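Local coordinates for protein particle-associated glycoside hydrolase (Acinetobacter phage Fri1, PDB 6C72) that probably breaks down the capsular polysaccharide of Acinetobacter baumannii as the glycosidase of the phage tailspike, degrading the host capsule during virus entry, at residues Gly158-Ala161 / Asp162-Leu166; Cys377-Asp380 / Thr381-Ser385. One frame throughout, in Å; residues are numbered along the deposited sequence.

Contact 1: Gly158-Ala161 / Asp162-Leu166; sequences GSEA and DINNL
S159 caps the short helix 160-165 through D162. The hydroxyl OG of S159 accepts the backbone N-H of D162 at 3.1 Å, in a nearly straight bond (166° at the hydrogen). The first torsion of S159 lodges OG between its own backbone N and carbonyl carbon, directing it at the first turn. A water completes the return path, accepting from S159 N at 2.7 Å and donating to D162 OD2 at 2.9 Å. This is the N-cap motif in worked form: where a capping box would join the N3 carboxylate directly to the N-cap amide, here a water spans the gap.

The backbone then takes over. I163 N donates to S159 O, N164 N to E160 O and N165 N to A161 O, each at 2.9 Å, the last bond being more bent (135° at the hydrogen).

I163 CG1, anti to its own carbonyl carbon, lies against S159 O, while D162 and I163 pack on V170. E160 and N164 run side by side, CG of E160 lying 3.7 Å from ND2 of N164, with carboxylate and amide planes turned 85° apart. A water accepts from N164 ND2 and donates weakly to E160 OE2. Their principal polar partners belong to a second subunit: its K138 and Q188 meet E160, and its K223 and Q188 meet N164.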
loop_
_atom_site.group_PDB
_atom_site.type_symbol
_atom_site.label_atom_id
_atom_site.label_comp_id
_atom_site.label_asym_id
_atom_site.label_seq_id
_atom_site.Cartn_x
_atom_site.Cartn_y
_atom_site.Cartn_z
ATOM N N GLY A 158 33.110 22.398 0.907
ATOM C CA GLY A 158 33.517 21.948 -0.413
ATOM C C GLY A 158 32.989 22.814 -1.545
ATOM O O GLY A 158 31.960 23.487 -1.430
ATOM N N SER A 159 33.693 22.782 -2.671
ATOM C CA SER A 159 33.258 23.547 -3.831
ATOM C C SER A 159 32.219 22.781 -4.648
ATOM O O SER A 159 32.142 21.550 -4.610
ATOM C CB SER A 159 34.444 23.877 -4.728
ATOM O OG SER A 159 34.939 22.691 -5.319
ATOM N N GLU A 160 31.426 23.536 -5.416
ATOM C CA GLU A 160 30.478 22.918 -6.340
ATOM C C GLU A 160 31.185 21.983 -7.315
ATOM O O GLU A 160 30.681 20.899 -7.632
ATOM C CB GLU A 160 29.720 23.986 -7.124
ATOM C CG GLU A 160 28.956 23.404 -8.292
ATOM C CD GLU A 160 28.283 24.451 -9.141
ATOM O OE1 GLU A 160 27.945 25.517 -8.598
ATOM O OE2 GLU A 160 28.087 24.207 -10.351
ATOM N N ALA A 161 32.351 22.400 -7.811
ATOM C CA ALA A 161 33.086 21.590 -8.774
ATOM C C ALA A 161 33.447 20.229 -8.190
ATOM O O ALA A 161 33.261 19.197 -8.840
ATOM C CB ALA A 161 34.342 22.342 -9.232
ATOM N N ASP A 162 33.978 20.206 -6.966
ATOM C CA ASP A 162 34.326 18.930 -6.346
ATOM C C ASP A 162 33.086 18.111 -6.011
ATOM O O ASP A 162 33.093 16.881 -6.146
ATOM C CB ASP A 162 35.156 19.156 -5.084
ATOM C CG ASP A 162 36.597 19.493 -5.392
ATOM O OD1 ASP A 162 36.971 19.480 -6.586
ATOM O OD2 ASP A 162 37.357 19.758 -4.434
ATOM N N ILE A 163 32.021 18.768 -5.553
ATOM C CA ILE A 163 30.796 18.040 -5.246
ATOM C C ILE A 163 30.276 17.352 -6.503
ATOM O O ILE A 163 29.882 16.183 -6.471
ATOM C CB ILE A 163 29.750 18.987 -4.623
ATOM C CG1 ILE A 163 30.226 19.462 -3.243
ATOM C CG2 ILE A 163 28.409 18.295 -4.502
ATOM C CD1 ILE A 163 29.355 20.527 -2.604
ATOM N N ASN A 164 30.365 18.031 -7.643
ATOM C CA ASN A 164 29.862 17.483 -8.891
ATOM C C ASN A 164 30.809 16.470 -9.527
ATOM O O ASN A 164 30.343 15.547 -10.197
ATOM C CB ASN A 164 29.575 18.622 -9.867
ATOM C CG ASN A 164 28.142 19.120 -9.778
ATOM O OD1 ASN A 164 27.251 18.391 -9.349
ATOM N ND2 ASN A 164 27.915 20.364 -10.202
ATOM N N ASN A 165 32.122 16.613 -9.349
ATOM C CA ASN A 165 33.078 15.793 -10.087
ATOM C C ASN A 165 33.591 14.579 -9.328
ATOM O O ASN A 165 33.974 13.595 -9.960
ATOM C CB ASN A 165 34.287 16.633 -10.520
ATOM C CG ASN A 165 33.895 17.809 -11.393
ATOM O OD1 ASN A 165 32.851 17.788 -12.056
ATOM N ND2 ASN A 165 34.737 18.838 -11.411
ATOM N N LEU A 166 33.641 14.623 -8.006
ATOM C CA LEU A 166 34.223 13.553 -7.208
ATOM C C LEU A 166 33.124 12.613 -6.722
ATOM O O LEU A 166 32.072 13.069 -6.250
ATOM C CB LEU A 166 34.998 14.140 -6.025
ATOM C CG LEU A 166 36.130 15.117 -6.396
ATOM C CD1 LEU A 166 36.913 15.554 -5.166
ATOM C CD2 LEU A 166 37.073 14.536 -7.453
HETATM O O HOH W 1 35.949 21.254 -2.397
HETATM O O HOH W 2 30.125 21.821 -11.848
#

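Contact 2: Cys377-Asp380 / Thr381-Ser385; sequences CEFD and TLAFS. With ZN (zinc ion), chain K.
In the parallel beta-helix of this tailspike, the chain turns a corner between strand 378-379 and strand 384-385, and F379 meets A383 across it. The methyl CB of A383 sits over the centre of the F379 ring, 3.9 Å from the centroid and only 9° off the ring normal, a CH-pi contact from above one face. The A383 backbone follows the methyl in, its CA lying 3.5 Å from F379 CD1. With CG of F379 beside the backbone N and anti to the carbonyl carbon (chi1 -66°), the side chain presents one ring face to A383. F379 is buried and also packs on I361.

Polar groups line the corner itself. A water lies within 3.2 Å of F379 O and 2.8 Å of T381 O; it has more acceptors nearby than protons to give, so these bonds may be shared. The D380 carboxylate turns elsewhere, OD2 taking the backbone N-H of G357 and OD1 a salt bridge from K406, while T381 OG1 is engaged with L408 N. These links tie the corner to neighbouring coils.

Just before the corner, E378 points to the other side of the strand. Its chain is extended at chi2 (-178°), and OE1 binds a zinc ion at 2.1 Å, whereas OE2 remains 3.4 Å from the same metal. W404 NE1 also donates to OE1, which may steady the carboxylate at the zinc, and P342 of a second subunit packs on the side chain.

F379 also stacks on F355, from strand 354-357, which pairs in parallel with strand 378-379; such rows of like side chains on successive coils are characteristic of the parallel beta-helix.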
loop_
_atom_site.group_PDB
_atom_site.type_symbol
_atom_site.label_atom_id
_atom_site.label_comp_id
_atom_site.label_asym_id
_atom_site.label_seq_id
_atom_site.Cartn_x
_atom_site.Cartn_y
_atom_site.Cartn_z
ATOM N N CYS A 377 12.815 -5.795 2.966
ATOM C CA CYS A 377 13.625 -5.498 4.133
ATOM C C CYS A 377 14.995 -6.180 4.054
ATOM O O CYS A 377 15.193 -7.162 3.334
ATOM C CB CYS A 377 12.899 -5.941 5.403
ATOM S SG CYS A 377 11.387 -5.029 5.704
ATOM N N GLU A 378 15.940 -5.655 4.831
ATOM C CA GLU A 378 17.279 -6.213 4.934
ATOM C C GLU A 378 17.538 -6.688 6.357
ATOM O O GLU A 378 17.135 -6.034 7.322
ATOM C CB GLU A 378 18.342 -5.194 4.542
ATOM C CG GLU A 378 18.241 -4.666 3.126
ATOM C CD GLU A 378 19.368 -3.696 2.806
ATOM O OE1 GLU A 378 20.527 -4.002 3.160
ATOM O OE2 GLU A 378 19.090 -2.619 2.230
ATOM N N PHE A 379 18.210 -7.829 6.488
ATOM C CA PHE A 379 18.500 -8.421 7.791
ATOM C C PHE A 379 19.991 -8.734 7.883
ATOM O O PHE A 379 20.521 -9.466 7.039
ATOM C CB PHE A 379 17.661 -9.684 8.002
ATOM C CG PHE A 379 16.186 -9.418 8.102
ATOM C CD1 PHE A 379 15.597 -9.154 9.336
ATOM C CD2 PHE A 379 15.388 -9.422 6.971
ATOM C CE1 PHE A 379 14.223 -8.895 9.447
ATOM C CE2 PHE A 379 14.020 -9.175 7.069
ATOM C CZ PHE A 379 13.439 -8.902 8.317
ATOM N N ASP A 380 20.671 -8.159 8.887
ATOM C CA ASP A 380 22.069 -8.498 9.144
ATOM C C ASP A 380 22.226 -9.855 9.816
ATOM O O ASP A 380 23.299 -10.461 9.726
ATOM C CB ASP A 380 22.741 -7.434 10.023
ATOM C CG ASP A 380 23.183 -6.222 9.241
ATOM O OD1 ASP A 380 22.956 -6.183 8.017
ATOM O OD2 ASP A 380 23.733 -5.285 9.858
ATOM N N THR A 381 21.196 -10.324 10.513
ATOM C CA THR A 381 21.262 -11.579 11.246
ATOM C C THR A 381 19.928 -12.298 11.065
ATOM O O THR A 381 19.253 -12.064 10.057
ATOM C CB THR A 381 21.610 -11.305 12.724
ATOM O OG1 THR A 381 21.777 -12.530 13.443
ATOM C CG2 THR A 381 20.548 -10.433 13.407
ATOM N N LEU A 382 19.535 -13.144 12.021
ATOM C CA LEU A 382 18.247 -13.836 11.968
ATOM C C LEU A 382 17.121 -12.864 11.658
ATOM O O LEU A 382 17.049 -11.768 12.225
ATOM C CB LEU A 382 17.938 -14.504 13.309
ATOM C CG LEU A 382 18.914 -15.489 13.940
ATOM C CD1 LEU A 382 18.415 -15.820 15.330
ATOM C CD2 LEU A 382 19.072 -16.750 13.095
ATOM N N ALA A 383 16.221 -13.275 10.768
ATOM C CA ALA A 383 15.043 -12.448 10.536
ATOM C C ALA A 383 14.086 -12.492 11.727
ATOM O O ALA A 383 13.527 -11.459 12.107
ATOM C CB ALA A 383 14.327 -12.878 9.253
ATOM N N PHE A 384 13.898 -13.666 12.340
ATOM C CA PHE A 384 12.943 -13.848 13.433
ATOM C C PHE A 384 13.623 -14.534 14.602
ATOM O O PHE A 384 14.317 -15.539 14.415
ATOM C CB PHE A 384 11.738 -14.690 13.007
ATOM C CG PHE A 384 10.888 -14.036 11.981
ATOM C CD1 PHE A 384 9.886 -13.154 12.357
ATOM C CD2 PHE A 384 11.111 -14.274 10.633
ATOM C CE1 PHE A 384 9.096 -12.535 11.408
ATOM C CE2 PHE A 384 10.339 -13.655 9.676
ATOM C CZ PHE A 384 9.327 -12.784 10.059
ATOM N N SER A 385 13.393 -14.019 15.806
ATOM C CA SER A 385 13.884 -14.650 17.029
ATOM C C SER A 385 12.717 -14.688 18.013
ATOM O O SER A 385 12.358 -13.669 18.610
ATOM C CB SER A 385 15.086 -13.892 17.594
ATOM O OG SER A 385 15.705 -14.619 18.637
HETATM ZN ZN ZN K . 22.319 -2.886 3.322
HETATM O O HOH W 3 20.593 -12.589 7.600
#

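In the fold
The two contacts illustrate how location in one elongated fold sets the chemistry of a local turn. They share no element: contact 1 lies within helix 160-165, contact 2 joins strands 378-379 and 384-385. Contact 1 is a surface element, a six-residue helix in a chain with very little helix, and its chemistry is backbone hydrogen bonding, a serine cap and water. Contact 2 is a buried corner in which a methyl group lies over an aromatic ring, with its carboxylates committed to a metal or to neighbouring coils. The centres of contact 1 and contact 2 are about 37 Å apart, and the two do not touch. Both reach a second subunit, contact 1 through charged and amide groups, contact 2 through packing beside the zinc ligand.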